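PDB 3TQK: phospho-2-dehydro-3-deoxyheptonate aldolase from Francisella tularensis, which probably catalyses the stereospecific condensation of phosphoenolpyruvate with D-erythrose 4-phosphate to give DAHP, the first step of chorismate biosynthesis. Local coordinates for residues V194-F206 against I217-I229. Residues are numbered along the deposited sequence; the frame is centred on the assembly and turned at random.
Sequences VDAVKSATYPHHF and IFATKGNQNGHVI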
loop_
_atom_site.group_PDB
_atom_site.type_symbol
_atom_site.label_atom_id
_atom_site.label_comp_id
_atom_site.label_asym_id
_atom_site.label_seq_id
_atom_site.Cartn_x
_atom_site.Cartn_y
_atom_site.Cartn_z
ATOM N N VAL A 194 -13.587 6.513 -0.176
ATOM C CA VAL A 194 -14.091 7.740 0.440
ATOM C C VAL A 194 -13.187 8.138 1.606
ATOM O O VAL A 194 -12.767 9.299 1.708
ATOM C CB VAL A 194 -15.570 7.599 0.900
ATOM C CG1 VAL A 194 -15.986 8.750 1.847
ATOM C CG2 VAL A 194 -16.508 7.512 -0.329
ATOM N N ASP A 195 -12.840 7.169 2.449
ATOM C CA ASP A 195 -11.884 7.422 3.532
ATOM C C ASP A 195 -10.568 7.981 2.980
ATOM O O ASP A 195 -9.956 8.866 3.577
ATOM C CB ASP A 195 -11.561 6.152 4.333
ATOM C CG ASP A 195 -12.783 5.484 4.931
ATOM O OD1 ASP A 195 -13.822 6.150 5.141
ATOM O OD2 ASP A 195 -12.691 4.260 5.191
ATOM N N ALA A 196 -10.125 7.469 1.840
ATOM C CA ALA A 196 -8.822 7.853 1.324
ATOM C C ALA A 196 -8.875 9.284 0.821
ATOM O O ALA A 196 -7.936 10.064 1.035
ATOM C CB ALA A 196 -8.366 6.906 0.215
ATOM N N VAL A 197 -9.953 9.606 0.116
ATOM C CA VAL A 197 -10.175 10.971 -0.350
ATOM C C VAL A 197 -10.161 11.926 0.857
ATOM O O VAL A 197 -9.463 12.937 0.844
ATOM C CB VAL A 197 -11.505 11.096 -1.133
ATOM C CG1 VAL A 197 -11.872 12.556 -1.348
ATOM C CG2 VAL A 197 -11.413 10.376 -2.481
ATOM N N LYS A 198 -10.906 11.574 1.901
ATOM C CA LYS A 198 -11.004 12.392 3.092
ATOM C C LYS A 198 -9.634 12.634 3.719
ATOM O O LYS A 198 -9.266 13.781 3.998
ATOM C CB LYS A 198 -11.921 11.723 4.112
ATOM C CG LYS A 198 -12.174 12.519 5.393
ATOM C CD LYS A 198 -12.749 13.890 5.104
ATOM C CE LYS A 198 -13.335 14.543 6.365
ATOM N NZ LYS A 198 -13.688 15.959 6.067
ATOM N N SER A 199 -8.887 11.555 3.926
ATOM C CA SER A 199 -7.554 11.637 4.504
ATOM C C SER A 199 -6.627 12.520 3.689
ATOM O O SER A 199 -5.836 13.268 4.249
ATOM C CB SER A 199 -6.945 10.246 4.653
ATOM O OG SER A 199 -5.636 10.316 5.179
ATOM N N ALA A 200 -6.734 12.434 2.371
ATOM C CA ALA A 200 -5.867 13.184 1.462
ATOM C C ALA A 200 -6.116 14.704 1.476
ATOM O O ALA A 200 -5.248 15.478 1.041
ATOM C CB ALA A 200 -5.989 12.628 0.031
ATOM N N THR A 201 -7.287 15.132 1.952
ATOM C CA THR A 201 -7.566 16.566 2.115
ATOM C C THR A 201 -6.759 17.202 3.259
ATOM O O THR A 201 -6.619 18.426 3.293
ATOM C CB THR A 201 -9.078 16.885 2.394
ATOM O OG1 THR A 201 -9.486 16.288 3.635
ATOM C CG2 THR A 201 -9.985 16.419 1.254
ATOM N N TYR A 202 -6.245 16.394 4.191
ATOM C CA TYR A 202 -5.528 16.918 5.347
ATOM C C TYR A 202 -4.055 17.150 5.098
ATOM O O TYR A 202 -3.475 16.543 4.203
ATOM C CB TYR A 202 -5.669 15.974 6.533
ATOM C CG TYR A 202 -7.061 15.978 7.131
ATOM C CD1 TYR A 202 -7.425 16.912 8.092
ATOM C CD2 TYR A 202 -8.002 15.047 6.731
ATOM C CE1 TYR A 202 -8.713 16.906 8.650
ATOM C CE2 TYR A 202 -9.263 15.028 7.263
ATOM C CZ TYR A 202 -9.621 15.953 8.216
ATOM O OH TYR A 202 -10.889 15.902 8.717
ATOM N N PRO A 203 -3.432 18.025 5.902
ATOM C CA PRO A 203 -1.987 18.127 5.854
ATOM C C PRO A 203 -1.371 16.913 6.547
ATOM O O PRO A 203 -1.934 16.383 7.512
ATOM C CB PRO A 203 -1.679 19.431 6.622
ATOM C CG PRO A 203 -3.019 20.033 6.993
ATOM C CD PRO A 203 -4.015 18.927 6.913
ATOM N N HIS A 204 -0.233 16.471 6.043
ATOM C CA HIS A 204 0.460 15.322 6.592
ATOM C C HIS A 204 1.958 15.629 6.653
ATOM O O HIS A 204 2.481 16.396 5.834
ATOM C CB HIS A 204 0.232 14.088 5.692
ATOM C CG HIS A 204 -1.161 13.540 5.744
ATOM N ND1 HIS A 204 -1.576 12.664 6.719
ATOM C CD2 HIS A 204 -2.237 13.753 4.948
ATOM C CE1 HIS A 204 -2.848 12.354 6.520
ATOM N NE2 HIS A 204 -3.270 12.990 5.439
ATOM N N HIS A 205 2.630 15.035 7.634
ATOM C CA HIS A 205 4.077 14.912 7.630
ATOM C C HIS A 205 4.391 13.455 7.297
ATOM O O HIS A 205 3.882 12.550 7.947
ATOM C CB HIS A 205 4.662 15.288 8.994
ATOM C CG HIS A 205 4.757 16.764 9.235
ATOM N ND1 HIS A 205 3.647 17.576 9.344
ATOM C CD2 HIS A 205 5.831 17.569 9.418
ATOM C CE1 HIS A 205 4.032 18.819 9.572
ATOM N NE2 HIS A 205 5.353 18.840 9.636
ATOM N N PHE A 206 5.198 13.225 6.267
ATOM C CA PHE A 206 5.581 11.858 5.898
ATOM C C PHE A 206 6.937 11.805 5.224
ATOM O O PHE A 206 7.437 12.816 4.755
ATOM C CB PHE A 206 4.519 11.227 4.997
ATOM C CG PHE A 206 4.565 11.674 3.547
ATOM C CD1 PHE A 206 4.177 12.947 3.175
ATOM C CD2 PHE A 206 4.934 10.790 2.554
ATOM C CE1 PHE A 206 4.193 13.330 1.843
ATOM C CE2 PHE A 206 4.936 11.162 1.231
ATOM C CZ PHE A 206 4.572 12.437 0.878
ATOM N N ILE A 217 11.747 14.620 5.098
ATOM C CA ILE A 217 10.395 14.741 5.646
ATOM C C ILE A 217 9.632 15.757 4.789
ATOM O O ILE A 217 10.155 16.840 4.500
ATOM C CB ILE A 217 10.423 15.222 7.114
ATOM C CG1 ILE A 217 11.086 14.183 8.018
ATOM C CG2 ILE A 217 9.018 15.548 7.625
ATOM C CD1 ILE A 217 11.567 14.766 9.357
ATOM N N PHE A 218 8.415 15.412 4.370
ATOM C CA PHE A 218 7.568 16.325 3.608
ATOM C C PHE A 218 6.350 16.738 4.454
ATOM O O PHE A 218 5.626 15.879 4.948
ATOM C CB PHE A 218 7.076 15.654 2.320
ATOM C CG PHE A 218 8.049 15.698 1.153
ATOM C CD1 PHE A 218 9.408 15.875 1.327
ATOM C CD2 PHE A 218 7.570 15.504 -0.140
ATOM C CE1 PHE A 218 10.283 15.899 0.233
ATOM C CE2 PHE A 218 8.425 15.515 -1.237
ATOM C CZ PHE A 218 9.803 15.717 -1.038
ATOM N N ALA A 219 6.157 18.044 4.640
ATOM C CA ALA A 219 4.938 18.588 5.216
ATOM C C ALA A 219 4.031 19.031 4.084
ATOM O O ALA A 219 4.369 19.956 3.341
ATOM C CB ALA A 219 5.240 19.784 6.159
ATOM N N THR A 220 2.882 18.376 3.957
ATOM C CA THR A 220 1.956 18.672 2.879
ATOM C C THR A 220 0.847 19.604 3.321
ATOM O O THR A 220 0.634 19.818 4.515
ATOM C CB THR A 220 1.320 17.396 2.305
ATOM O OG1 THR A 220 0.398 16.840 3.249
ATOM C CG2 THR A 220 2.385 16.378 1.943
ATOM N N LYS A 221 0.137 20.132 2.327
ATOM C CA LYS A 221 -0.976 21.066 2.511
ATOM C C LYS A 221 -2.336 20.393 2.475
ATOM O O LYS A 221 -3.328 20.971 2.924
ATOM C CB LYS A 221 -0.933 22.135 1.408
ATOM C CG LYS A 221 -0.120 23.369 1.805
ATOM C CD LYS A 221 0.853 23.843 0.717
ATOM C CE LYS A 221 0.196 24.737 -0.320
ATOM N NZ LYS A 221 1.231 25.546 -1.060
ATOM N N GLY A 222 -2.384 19.191 1.917
ATOM C CA GLY A 222 -3.637 18.506 1.628
ATOM C C GLY A 222 -4.042 18.744 0.188
ATOM O O GLY A 222 -3.630 19.727 -0.414
ATOM N N ASN A 223 -4.860 17.846 -0.353
ATOM C CA ASN A 223 -5.291 17.919 -1.742
ATOM C C ASN A 223 -6.799 17.988 -1.788
ATOM O O ASN A 223 -7.474 17.023 -1.435
ATOM C CB ASN A 223 -4.782 16.695 -2.527
ATOM C CG ASN A 223 -4.881 16.887 -4.014
ATOM O OD1 ASN A 223 -5.788 17.567 -4.498
ATOM N ND2 ASN A 223 -3.932 16.316 -4.759
ATOM N N GLN A 224 -7.342 19.124 -2.215
ATOM C CA GLN A 224 -8.794 19.298 -2.168
ATOM C C GLN A 224 -9.456 18.846 -3.471
ATOM O O GLN A 224 -10.665 18.983 -3.611
ATOM C CB GLN A 224 -9.187 20.754 -1.813
ATOM C CG GLN A 224 -8.464 21.367 -0.588
ATOM C CD GLN A 224 -8.439 20.456 0.643
ATOM O OE1 GLN A 224 -7.416 20.339 1.329
ATOM N NE2 GLN A 224 -9.571 19.830 0.939
ATOM N N ASN A 225 -8.670 18.285 -4.403
ATOM C CA ASN A 225 -9.193 17.792 -5.679
ATOM C C ASN A 225 -9.156 16.263 -5.791
ATOM O O ASN A 225 -8.863 15.700 -6.852
ATOM C CB ASN A 225 -8.445 18.457 -6.830
ATOM C CG ASN A 225 -8.621 19.953 -6.834
ATOM O OD1 ASN A 225 -9.732 20.456 -6.592
ATOM N ND2 ASN A 225 -7.540 20.683 -7.096
ATOM N N GLY A 226 -9.466 15.604 -4.679
ATOM C CA GLY A 226 -9.535 14.159 -4.620
ATOM C C GLY A 226 -10.957 13.687 -4.827
ATOM O O GLY A 226 -11.918 14.354 -4.425
ATOM N N HIS A 227 -11.098 12.523 -5.438
ATOM C CA HIS A 227 -12.415 11.951 -5.678
ATOM C C HIS A 227 -12.320 10.435 -5.835
ATOM O O HIS A 227 -11.236 9.881 -6.024
ATOM C CB HIS A 227 -12.982 12.540 -6.950
ATOM C CG HIS A 227 -12.220 12.131 -8.164
ATOM N ND1 HIS A 227 -12.467 10.950 -8.830
ATOM C CD2 HIS A 227 -11.177 12.714 -8.794
ATOM C CE1 HIS A 227 -11.617 10.834 -9.832
ATOM N NE2 HIS A 227 -10.823 11.891 -9.832
ATOM N N VAL A 228 -13.472 9.783 -5.796
ATOM C CA VAL A 228 -13.566 8.342 -5.961
ATOM C C VAL A 228 -13.624 7.971 -7.439
ATOM O O VAL A 228 -14.197 8.710 -8.263
ATOM C CB VAL A 228 -14.828 7.795 -5.253
ATOM C CG1 VAL A 228 -15.010 6.310 -5.512
ATOM C CG2 VAL A 228 -14.735 8.069 -3.771
ATOM N N ILE A 229 -12.997 6.843 -7.764
ATOM C CA ILE A 229 -13.166 6.171 -9.044
ATOM C C ILE A 229 -13.860 4.857 -8.761
ATOM O O ILE A 229 -13.364 4.071 -7.961
ATOM C CB ILE A 229 -11.818 5.843 -9.714
ATOM C CG1 ILE A 229 -10.983 7.109 -9.910
ATOM C CG2 ILE A 229 -12.050 5.109 -11.057
ATOM C CD1 ILE A 229 -9.514 6.841 -10.140
HETATM O O HOH W 1 -8.763 14.518 -1.338
HETATM O O HOH W 2 1.727 19.474 6.844
#
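Val197 is the main bump where helix 194-200 runs nearly antiparallel beside strand 226-229: CG1 rests near Gly226 O, and CG2 lies 3.5 Å from His227 C, both methyls resting on main chain. One turn earlier, Val194 CG2 meets Val228 CG2 at 3.9 Å. Gly222, whose phi is positive, has no side chain at the point where its CA passes 3.4 Å from Thr201 O. Beside it, Asn223 N donates to Ala200 O (2.8 Å), while a water joins Val197 O to Asn223 O. Further on, Thr220 presents two different branches. OG1, placed between backbone N and carbonyl carbon (chi1 71°), accepts a bent bond from His204 N (2.9 Å, 143°) and is also hydrogen-bonded to Ser174 OG; CG2 sits 3.5 Å from Phe206 CE1, at the ring's edge. A straighter bond, Thr220 N to His204 O (172°), and the reciprocal pair between Phe206 and Phe218 define the antiparallel hairpin. On the hairpin's other face, Ala219 CB lies 3.8 Å from the His205 ring centroid, a CH-pi contact; the ring also stacks on Tyr114 of the second subunit, and its NE2 is hydrogen-bonded to Lys11 NZ of that subunit. The contact thus joins the TIM barrel to its hairpin: strand 226-230 lies between barrel strands 179-183 and 260-263, helix 241-253 covers Val194 and Val228, and residues 217-220 extend the sheet antiparallel into the second subunit.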